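Local coordinates for protein NADPH-flavin oxidoreductase (Helicobacter pylori, PDB 2H0U) that binds flavin mononucleotide as a member of the nitroreductase family and probably uses NAD(P)H in flavin-dependent oxidoreduction, at residues Q27-A32 with A154-D159; V81-R86 with Y143-N148. All blocks are in the same frame, centred on the assembly; numbering follows the deposited sequence.

Interaction 1 of 2, residues Q27-A32 with A154-D159; sequences QKDWEA and AMLGID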
loop_
_atom_site.group_PDB
_atom_site.type_symbol
_atom_site.label_atom_id
_atom_site.label_comp_id
_atom_site.label_asym_id
_atom_site.label_seq_id
_atom_site.Cartn_x
_atom_site.Cartn_y
_atom_site.Cartn_z
ATOM N N GLN A 27 -7.815 23.803 7.014
ATOM C CA GLN A 27 -9.025 23.052 6.725
ATOM C C GLN A 27 -9.075 22.591 5.276
ATOM O O GLN A 27 -9.383 21.441 4.991
ATOM C CB GLN A 27 -10.271 23.895 7.025
ATOM C CG GLN A 27 -11.470 23.018 7.294
ATOM C CD GLN A 27 -11.253 22.139 8.533
ATOM O OE1 GLN A 27 -10.687 22.584 9.555
ATOM N NE2 GLN A 27 -11.693 20.879 8.445
ATOM N N LYS A 28 -8.744 23.489 4.360
ATOM C CA LYS A 28 -8.830 23.141 2.951
ATOM C C LYS A 28 -7.774 22.113 2.512
ATOM O O LYS A 28 -8.104 21.198 1.746
ATOM C CB LYS A 28 -8.795 24.401 2.094
ATOM C CG LYS A 28 -10.208 24.979 1.937
ATOM C CD LYS A 28 -10.137 26.470 1.733
ATOM C CE LYS A 28 -10.072 26.860 0.275
ATOM N NZ LYS A 28 -10.543 28.292 0.108
ATOM N N ASP A 29 -6.538 22.245 3.014
ATOM C CA ASP A 29 -5.495 21.249 2.708
ATOM C C ASP A 29 -5.922 19.879 3.263
ATOM O O ASP A 29 -5.725 18.847 2.605
ATOM C CB ASP A 29 -4.114 21.634 3.243
ATOM C CG ASP A 29 -3.416 22.709 2.393
ATOM O OD1 ASP A 29 -3.909 23.050 1.290
ATOM O OD2 ASP A 29 -2.360 23.196 2.846
ATOM N N TRP A 30 -6.477 19.850 4.478
ATOM C CA TRP A 30 -6.872 18.555 5.055
ATOM C C TRP A 30 -7.988 17.906 4.224
ATOM O O TRP A 30 -7.962 16.701 3.971
ATOM C CB TRP A 30 -7.199 18.633 6.560
ATOM C CG TRP A 30 -7.514 17.247 7.056
ATOM C CD1 TRP A 30 -8.751 16.734 7.410
ATOM C CD2 TRP A 30 -6.586 16.175 7.153
ATOM N NE1 TRP A 30 -8.617 15.381 7.753
ATOM C CE2 TRP A 30 -7.306 15.020 7.584
ATOM C CE3 TRP A 30 -5.190 16.066 6.905
ATOM C CZ2 TRP A 30 -6.688 13.773 7.776
ATOM C CZ3 TRP A 30 -4.579 14.813 7.103
ATOM C CH2 TRP A 30 -5.328 13.686 7.512
ATOM N N GLU A 31 -8.953 18.701 3.757
ATOM C CA GLU A 31 -10.070 18.169 2.982
ATOM C C GLU A 31 -9.515 17.606 1.682
ATOM O O GLU A 31 -9.995 16.594 1.189
ATOM C CB GLU A 31 -11.077 19.303 2.684
ATOM C CG GLU A 31 -11.943 19.640 3.909
ATOM C CD GLU A 31 -12.730 20.937 3.765
ATOM O OE1 GLU A 31 -12.469 21.737 2.810
ATOM O OE2 GLU A 31 -13.595 21.178 4.645
ATOM N N ALA A 32 -8.495 18.248 1.123
ATOM C CA ALA A 32 -7.887 17.695 -0.121
ATOM C C ALA A 32 -7.215 16.355 0.131
ATOM O O ALA A 32 -7.342 15.435 -0.686
ATOM C CB ALA A 32 -6.883 18.656 -0.734
ATOM N N ALA A 154 3.163 15.257 0.901
ATOM C CA ALA A 154 4.527 15.748 0.533
ATOM C C ALA A 154 4.443 16.771 -0.604
ATOM O O ALA A 154 5.110 17.805 -0.571
ATOM C CB ALA A 154 5.453 14.600 0.153
HETATM N N MSE A 155 3.606 16.516 -1.588
HETATM C CA MSE A 155 3.379 17.515 -2.639
HETATM C C MSE A 155 2.925 18.869 -2.094
HETATM O O MSE A 155 3.333 19.908 -2.631
HETATM C CB MSE A 155 2.401 17.017 -3.687
HETATM C CG MSE A 155 2.937 15.931 -4.557
HETATM SE SE MSE A 155 1.496 15.318 -5.761
HETATM C CE MSE A 155 1.370 16.957 -6.874
ATOM N N LEU A 156 2.134 18.862 -1.011
ATOM C CA LEU A 156 1.694 20.106 -0.353
ATOM C C LEU A 156 2.653 20.661 0.687
ATOM O O LEU A 156 2.350 21.674 1.297
ATOM C CB LEU A 156 0.315 19.930 0.301
ATOM C CG LEU A 156 -0.868 19.721 -0.644
ATOM C CD1 LEU A 156 -2.140 19.342 0.122
ATOM C CD2 LEU A 156 -1.088 20.991 -1.510
ATOM N N GLY A 157 3.798 20.017 0.891
ATOM C CA GLY A 157 4.782 20.474 1.888
ATOM C C GLY A 157 4.430 20.079 3.303
ATOM O O GLY A 157 4.938 20.668 4.282
ATOM N N ILE A 158 3.611 19.032 3.413
ATOM C CA ILE A 158 3.092 18.558 4.703
ATOM C C ILE A 158 3.801 17.247 5.037
ATOM O O ILE A 158 4.071 16.442 4.150
ATOM C CB ILE A 158 1.531 18.349 4.647
ATOM C CG1 ILE A 158 0.832 19.709 4.460
ATOM C CG2 ILE A 158 0.978 17.659 5.930
ATOM C CD1 ILE A 158 -0.627 19.592 4.034
ATOM N N ASP A 159 4.115 17.043 6.305
ATOM C CA ASP A 159 4.823 15.826 6.692
ATOM C C ASP A 159 3.916 14.778 7.213
ATOM O O ASP A 159 2.745 15.038 7.448
ATOM C CB ASP A 159 5.908 16.167 7.708
ATOM C CG ASP A 159 6.973 17.028 7.103
ATOM O OD1 ASP A 159 7.877 16.462 6.432
ATOM O OD2 ASP A 159 6.934 18.253 7.339
#
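D29, on helix 27-38, meets I158 and L156 where the chain leaves the end of helix 131-155. The inner, closer part of the contact is apolar: D29 CB lies 4.1 Å from I158 CD1, the tip of the longer isoleucine branch. I158 CG1 lies anti to its carbonyl carbon (chi1 -66°), and with chi2 near 165° the branch runs extended, so that only its terminal methyl reaches the aspartate, the two side chains meeting at a slant. This isoleucine is buried and rests on I25 and A153. The outer side is looser: D29 and L156 are both partly exposed, and L156 adds one methyl, CD1, 4.3 Å from D29 CG, while also packing on V6 of the second subunit. The carboxylate makes no hydrogen bond to 154-159; its OD1 forms a salt bridge with R3 of the second subunit, which probably offsets its charge. G157, with positive phi (80°), ends the helix in a Schellman motif; G157 N hydrogen-bonds to A154 O at 3.0 Å, and the turn carries the chain from L156 to I158. Past the turn D159 starts strand 159-163, pairing with G195 of strand 186-195, while W30 on helix 27-38 stacks on H79 at the start of strand 79-86 and meets F194 edge-to-face.

Interaction 2 of 2, residues V81-R86 with Y143-N148; sequences VIYLAR and YIQMAN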
loop_
_atom_site.group_PDB
_atom_site.type_symbol
_atom_site.label_atom_id
_atom_site.label_comp_id
_atom_site.label_asym_id
_atom_site.label_seq_id
_atom_site.Cartn_x
_atom_site.Cartn_y
_atom_site.Cartn_z
ATOM N N VAL A 81 -4.838 9.728 11.613
ATOM C CA VAL A 81 -5.829 8.919 10.859
ATOM C C VAL A 81 -5.717 7.440 11.238
ATOM O O VAL A 81 -4.627 6.905 11.300
ATOM C CB VAL A 81 -5.713 9.139 9.309
ATOM C CG1 VAL A 81 -6.657 8.228 8.507
ATOM C CG2 VAL A 81 -5.965 10.632 8.969
ATOM N N ILE A 82 -6.860 6.800 11.520
ATOM C CA ILE A 82 -6.889 5.359 11.724
ATOM C C ILE A 82 -7.596 4.779 10.510
ATOM O O ILE A 82 -8.799 5.090 10.248
ATOM C CB ILE A 82 -7.647 4.968 13.013
ATOM C CG1 ILE A 82 -6.947 5.626 14.236
ATOM C CG2 ILE A 82 -7.729 3.419 13.132
ATOM C CD1 ILE A 82 -7.751 5.558 15.625
ATOM N N TYR A 83 -6.855 3.966 9.758
ATOM C CA TYR A 83 -7.397 3.320 8.550
ATOM C C TYR A 83 -8.037 2.000 8.941
ATOM O O TYR A 83 -7.372 1.151 9.516
ATOM C CB TYR A 83 -6.284 3.046 7.527
ATOM C CG TYR A 83 -5.639 4.333 7.054
ATOM C CD1 TYR A 83 -6.048 4.933 5.838
ATOM C CD2 TYR A 83 -4.617 4.927 7.800
ATOM C CE1 TYR A 83 -5.477 6.145 5.401
ATOM C CE2 TYR A 83 -4.000 6.148 7.352
ATOM C CZ TYR A 83 -4.434 6.719 6.164
ATOM O OH TYR A 83 -3.866 7.896 5.735
ATOM N N LEU A 84 -9.330 1.864 8.666
ATOM C CA LEU A 84 -10.042 0.595 8.858
ATOM C C LEU A 84 -10.196 -0.109 7.516
ATOM O O LEU A 84 -10.301 0.538 6.460
ATOM C CB LEU A 84 -11.430 0.812 9.472
ATOM C CG LEU A 84 -11.593 1.762 10.683
ATOM C CD1 LEU A 84 -13.117 1.851 10.977
ATOM C CD2 LEU A 84 -10.734 1.298 11.891
ATOM N N ALA A 85 -10.164 -1.436 7.576
ATOM C CA ALA A 85 -10.372 -2.311 6.426
ATOM C C ALA A 85 -11.565 -3.229 6.742
ATOM O O ALA A 85 -11.803 -3.608 7.921
ATOM C CB ALA A 85 -9.129 -3.113 6.160
ATOM N N ARG A 86 -12.394 -3.480 5.734
ATOM C CA ARG A 86 -13.559 -4.325 5.964
ATOM C C ARG A 86 -13.207 -5.815 6.034
ATOM O O ARG A 86 -12.284 -6.304 5.358
ATOM C CB ARG A 86 -14.592 -4.089 4.865
ATOM C CG ARG A 86 -15.356 -2.788 5.038
ATOM C CD ARG A 86 -16.434 -2.650 3.986
ATOM N NE ARG A 86 -17.113 -1.355 4.097
ATOM C CZ ARG A 86 -18.184 -1.131 4.849
ATOM N NH1 ARG A 86 -18.688 -2.105 5.596
ATOM N NH2 ARG A 86 -18.733 0.090 4.873
ATOM N N TYR A 143 -3.312 0.226 2.431
ATOM C CA TYR A 143 -1.918 0.743 2.420
ATOM C C TYR A 143 -1.727 1.635 1.198
ATOM O O TYR A 143 -0.965 2.585 1.250
ATOM C CB TYR A 143 -0.880 -0.386 2.481
ATOM C CG TYR A 143 -0.568 -0.856 3.915
ATOM C CD1 TYR A 143 -1.595 -1.319 4.749
ATOM C CD2 TYR A 143 0.734 -0.791 4.444
ATOM C CE1 TYR A 143 -1.353 -1.743 6.092
ATOM C CE2 TYR A 143 1.006 -1.236 5.771
ATOM C CZ TYR A 143 -0.067 -1.694 6.572
ATOM O OH TYR A 143 0.107 -2.113 7.857
ATOM N N ILE A 144 -2.385 1.292 0.074
ATOM C CA ILE A 144 -2.401 2.187 -1.112
ATOM C C ILE A 144 -3.033 3.537 -0.721
ATOM O O ILE A 144 -2.506 4.600 -1.009
ATOM C CB ILE A 144 -3.174 1.580 -2.303
ATOM C CG1 ILE A 144 -2.558 0.244 -2.684
ATOM C CG2 ILE A 144 -3.197 2.598 -3.525
ATOM C CD1 ILE A 144 -3.445 -0.496 -3.825
ATOM N N GLN A 145 -4.175 3.463 -0.066
ATOM C CA GLN A 145 -4.906 4.669 0.324
ATOM C C GLN A 145 -4.000 5.548 1.190
ATOM O O GLN A 145 -3.902 6.751 0.985
ATOM C CB GLN A 145 -6.148 4.237 1.124
ATOM C CG GLN A 145 -7.058 5.344 1.545
ATOM C CD GLN A 145 -8.277 4.814 2.278
ATOM O OE1 GLN A 145 -8.181 4.044 3.233
ATOM N NE2 GLN A 145 -9.428 5.197 1.800
HETATM N N MSE A 146 -3.361 4.945 2.193
HETATM C CA MSE A 146 -2.473 5.708 3.102
HETATM C C MSE A 146 -1.240 6.243 2.361
HETATM O O MSE A 146 -0.848 7.409 2.540
HETATM C CB MSE A 146 -2.048 4.811 4.294
HETATM C CG MSE A 146 -0.961 5.459 5.126
HETATM SE SE MSE A 146 -0.228 4.281 6.506
HETATM C CE MSE A 146 0.770 3.031 5.364
ATOM N N ALA A 147 -0.646 5.408 1.495
ATOM C CA ALA A 147 0.519 5.842 0.681
ATOM C C ALA A 147 0.188 7.077 -0.177
ATOM O O ALA A 147 0.972 8.033 -0.244
ATOM C CB ALA A 147 1.027 4.670 -0.248
ATOM N N ASN A 148 -0.954 7.030 -0.869
ATOM C CA ASN A 148 -1.357 8.118 -1.715
ATOM C C ASN A 148 -1.495 9.423 -0.895
ATOM O O ASN A 148 -1.079 10.516 -1.348
ATOM C CB ASN A 148 -2.678 7.771 -2.429
ATOM C CG ASN A 148 -2.462 6.798 -3.556
ATOM O OD1 ASN A 148 -1.338 6.322 -3.745
ATOM N ND2 ASN A 148 -3.509 6.514 -4.327
HETATM O O HOH W 1 -9.153 3.284 5.717
#
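Beside the FMN pocket, on the buried side of helix 131-155 that faces the sheet, Y83 of strand 79-86 packs against M146 and Q145. M146 CB sits over one face of the Y83 ring, 3.8 Å from its centroid and 21° off the normal, a CH-pi contact. M146 CG follows at 3.8 Å from Y83 CE2, and the selenium of this selenomethionine lies obliquely, 5.0 Å from the ring centroid, in a Met-aromatic contact. V81 CG1, from the same strand, packs on the opposite ring face. This is helix-on-sheet packing in the nitroreductase fold: the helix carries Y143, which touches FMN, and the side chain of M146 comes within about 4 Å of a bound FMN, nearest atoms. At the ring edge, in plane, Q145 OE1 approaches Y83 CD1 to 3.5 Å; the amide is turned 44° from the ring. Q145 CG, anti to the backbone N (chi1 -177°), and the extended chain beyond it carry the amide out to the strand. There water 1 donates to Q145 OE1 at 2.8 Å and to L84 O at 3.1 Å, while Q145 NE2 hydrogen-bonds to G37 O. Y83 OH, 3.7 Å from M146 CA, is buried with no polar partner in the model.

In the fold
After helix 3-12 the chain enters helix 27-38, which supplies one side of interaction 1, then strand 49-54 and, after an unmodelled gap, strand 79-86, the sheet side of interaction 2. Two helices further on, 143-148 within helix 131-155 closes the inner loop; the turn that follows this helix, leading to strand 159-163, closes the outer one at 154-159. Interaction 2 is thus nested within interaction 1. Their centres lie about 16 Å apart, and they touch where W30 CZ2 meets V81 CG2 at 3.4 Å. Interaction 2 sets helix 131-155 on the sheet, interaction 1 joins the turn after that helix to helix 27-38, and both reach the second subunit.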